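Local coordinates for protein angel homolog 2 (Homo sapiens, PDB 6RW0) that acts as a 2',3'-cyclic phosphatase of the CCR4 deadenylase family and probably binds the 3' untranslated regions of messenger RNA, at residues Glu351-His356 against Leu419-Lys424. Numbering follows the deposited sequence.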
ATOM      1  N   GLU A 351      14.249   0.214   9.029  1.00 18.24           N
ATOM      2  CA  GLU A 351      14.044   0.005   7.610  1.00 17.62           C
ATOM      3  C   GLU A 351      13.359   1.221   7.004  1.00 16.20           C
ATOM      4  O   GLU A 351      12.506   1.856   7.636  1.00 17.32           O
ATOM      5  CB  GLU A 351      13.092  -1.173   7.407  1.00 18.33           C
ATOM      6  CG  GLU A 351      13.655  -2.524   7.784  1.00 20.17           C
ATOM      7  CD  GLU A 351      12.647  -3.667   7.744  1.00 21.09           C
ATOM      8  OE1 GLU A 351      11.422  -3.428   7.644  1.00 19.32           O
ATOM      9  OE2 GLU A 351      13.096  -4.828   7.849  1.00 22.39           O
ATOM     10  N   VAL A 352      13.704   1.531   5.753  1.00 16.82           N
ATOM     11  CA  VAL A 352      13.001   2.561   4.996  1.00 15.93           C
ATOM     12  C   VAL A 352      12.502   1.950   3.695  1.00 15.52           C
ATOM     13  O   VAL A 352      13.049   0.957   3.203  1.00 16.62           O
ATOM     14  CB  VAL A 352      13.841   3.832   4.723  1.00 17.90           C
ATOM     15  CG1 VAL A 352      14.332   4.427   6.032  1.00 19.10           C
ATOM     16  CG2 VAL A 352      14.985   3.536   3.767  1.00 20.99           C
ATOM     17  N   THR A 353      11.421   2.524   3.166  1.00 14.53           N
ATOM     18  CA  THR A 353      10.865   2.136   1.870  1.00 14.93           C
ATOM     19  C   THR A 353      10.851   3.285   0.869  1.00 16.81           C
ATOM     20  O   THR A 353      10.478   3.068  -0.290  1.00 17.18           O
ATOM     21  CB  THR A 353       9.446   1.547   2.008  1.00 15.50           C
ATOM     22  OG1 THR A 353       8.503   2.549   2.420  1.00 15.26           O
ATOM     23  CG2 THR A 353       9.433   0.397   2.991  1.00 15.24           C
ATOM     24  N   THR A 354      11.237   4.496   1.275  1.00 18.46           N
ATOM     25  CA  THR A 354      11.287   5.667   0.399  1.00 18.30           C
ATOM     26  C   THR A 354      12.438   6.543   0.864  1.00 19.20           C
ATOM     27  O   THR A 354      12.764   6.559   2.051  1.00 22.17           O
ATOM     28  CB  THR A 354       9.935   6.397   0.418  1.00 21.41           C
ATOM     29  OG1 THR A 354       9.914   7.419  -0.587  1.00 25.94           O
ATOM     30  CG2 THR A 354       9.656   7.051   1.760  1.00 23.36           C
ATOM     31  N   CYS A 355      13.085   7.247  -0.075  1.00 19.64           N
ATOM     32  CA  CYS A 355      14.262   8.052   0.292  1.00 21.48           C
ATOM     33  C   CYS A 355      14.530   9.136  -0.754  1.00 24.98           C
ATOM     34  O   CYS A 355      15.292   8.920  -1.701  1.00 29.85           O
ATOM     35  CB  CYS A 355      15.511   7.210   0.479  1.00 25.21           C
ATOM     36  SG  CYS A 355      16.998   8.150   1.024  1.00 29.36           S
ATOM     37  N   HIS A 356      13.976  10.324  -0.525  1.00 19.59           N
ATOM     38  CA  HIS A 356      14.266  11.458  -1.394  1.00 18.39           C
ATOM     39  C   HIS A 356      14.802  12.631  -0.582  1.00 18.77           C
ATOM     40  O   HIS A 356      15.180  12.454   0.580  1.00 20.59           O
ATOM     41  CB  HIS A 356      13.068  11.820  -2.279  1.00 18.65           C
ATOM     42  CG  HIS A 356      11.819  12.174  -1.538  1.00 18.66           C
ATOM     43  ND1 HIS A 356      11.786  13.108  -0.527  1.00 20.95           N
ATOM     44  CD2 HIS A 356      10.541  11.751  -1.703  1.00 20.68           C
ATOM     45  CE1 HIS A 356      10.544  13.234  -0.086  1.00 21.93           C
ATOM     46  NE2 HIS A 356       9.771  12.420  -0.785  1.00 22.64           N
ATOM     47  N   LEU A 419      11.304   1.717  -2.640  1.00 14.01           N
ATOM     48  CA  LEU A 419      11.768   0.374  -2.927  1.00 15.18           C
ATOM     49  C   LEU A 419      10.590  -0.580  -3.064  1.00 15.34           C
ATOM     50  O   LEU A 419       9.571  -0.415  -2.383  1.00 15.69           O
ATOM     51  CB  LEU A 419      12.617  -0.139  -1.766  1.00 16.45           C
ATOM     52  CG  LEU A 419      13.916   0.613  -1.503  1.00 16.36           C
ATOM     53  CD1 LEU A 419      14.581   0.092  -0.227  1.00 21.09           C
ATOM     54  CD2 LEU A 419      14.859   0.479  -2.664  1.00 18.49           C
ATOM     55  N   PRO A 420      10.694  -1.600  -3.918  1.00 14.80           N
ATOM     56  CA  PRO A 420       9.636  -2.619  -3.966  1.00 14.93           C
ATOM     57  C   PRO A 420       9.711  -3.551  -2.767  1.00 15.58           C
ATOM     58  O   PRO A 420      10.796  -3.944  -2.332  1.00 17.95           O
ATOM     59  CB  PRO A 420       9.918  -3.369  -5.273  1.00 15.52           C
ATOM     60  CG  PRO A 420      11.396  -3.198  -5.483  1.00 15.80           C
ATOM     61  CD  PRO A 420      11.743  -1.835  -4.934  1.00 14.49           C
ATOM     62  N   LEU A 421       8.546  -3.914  -2.245  1.00 14.64           N
ATOM     63  CA  LEU A 421       8.401  -4.904  -1.186  1.00 13.47           C
ATOM     64  C   LEU A 421       8.004  -6.215  -1.841  1.00 14.47           C
ATOM     65  O   LEU A 421       7.269  -6.218  -2.836  1.00 16.02           O
ATOM     66  CB  LEU A 421       7.309  -4.459  -0.213  1.00 15.20           C
ATOM     67  CG  LEU A 421       7.699  -3.394   0.819  1.00 16.61           C
ATOM     68  CD1 LEU A 421       8.115  -2.073   0.200  1.00 19.52           C
ATOM     69  CD2 LEU A 421       6.545  -3.165   1.814  1.00 17.65           C
ATOM     70  N   LEU A 422       8.490  -7.332  -1.305  1.00 15.91           N
ATOM     71  CA  LEU A 422       8.213  -8.621  -1.924  1.00 16.91           C
ATOM     72  C   LEU A 422       8.137  -9.686  -0.852  1.00 15.42           C
ATOM     73  O   LEU A 422       9.013  -9.761   0.017  1.00 16.56           O
ATOM     74  CB  LEU A 422       9.300  -8.955  -2.949  1.00 18.31           C
ATOM     75  CG  LEU A 422       9.167 -10.249  -3.750  1.00 23.98           C
ATOM     76  CD1 LEU A 422       7.965 -10.266  -4.686  1.00 25.95           C
ATOM     77  CD2 LEU A 422      10.470 -10.476  -4.547  1.00 25.70           C
ATOM     78  N   ALA A 423       7.101 -10.520  -0.932  1.00 16.03           N
ATOM     79  CA  ALA A 423       6.880 -11.588   0.024  1.00 15.88           C
ATOM     80  C   ALA A 423       6.471 -12.850  -0.711  1.00 16.87           C
ATOM     81  O   ALA A 423       5.810 -12.791  -1.753  1.00 17.44           O
ATOM     82  CB  ALA A 423       5.754 -11.222   0.990  1.00 18.44           C
ATOM     83  N   LYS A 424       6.818 -13.995  -0.129  1.00 17.13           N
ATOM     84  CA  LYS A 424       6.296 -15.279  -0.579  1.00 19.69           C
ATOM     85  C   LYS A 424       5.435 -15.874   0.526  1.00 17.47           C
ATOM     86  O   LYS A 424       5.886 -15.985   1.674  1.00 19.73           O
ATOM     87  CB  LYS A 424       7.393 -16.267  -0.955  1.00 26.58           C
ATOM     88  CG  LYS A 424       6.801 -17.540  -1.560  1.00 35.18           C
ATOM     89  CD  LYS A 424       7.802 -18.329  -2.392  1.00 41.82           C
ATOM     90  CE  LYS A 424       7.646 -19.820  -2.138  1.00 47.92           C
ATOM     91  NZ  LYS A 424       8.268 -20.650  -3.199  1.00 52.52           N
TER
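A classic beta bulge, in which Thr353 and Thr354 both face Ile361 of strand 359-369, brings Thr353 against Leu419, just before strand 421-428, and Leu421, at its start. Strand 354-356 pairs with 359-369 in one beta sheet of the DNase I-like fold and strand 421-428 belongs to the other, so the contact joins the two sheets through Thr353 and Leu419, each placed shortly before its strand. Its single hydrogen bond runs from Leu419 N to Thr353 O, at 2.8 Å with an N-H...O angle of 157°. The donor sits 36° out of the carbonyl plane, so the amide reaches the carbonyl from above. Besides it there are two side-chain contacts, one methyl to methyl and one methyl to carbonyl oxygen. CG2 of Thr353 lies 4.0 Å from CD1 of Leu421, the two side chains crossing at about a right angle. With chi1 at 68°, Thr353 keeps that methyl beside its own backbone N, while OG1, set between N and the carbonyl carbon, bonds to Asp364 OD2 and Val363 N. One small side chain thus divides its work: hydroxyl to strand 359-369, methyl to Leu421, which also packs on Asp364 and Ile366. Leu419 extends its CD1 to 3.9 Å from Val352 O, a carbonyl buried here without any polar partner in the model. The side chain of Thr353 is about 10 Å from the bound magnesium ion, too far to be its ligand. A buried surface of only 165 Å² implies a local junction, joined by one backbone hydrogen bond with a methyl contact beside it, the threonine hydroxyl being committed to its own sheet.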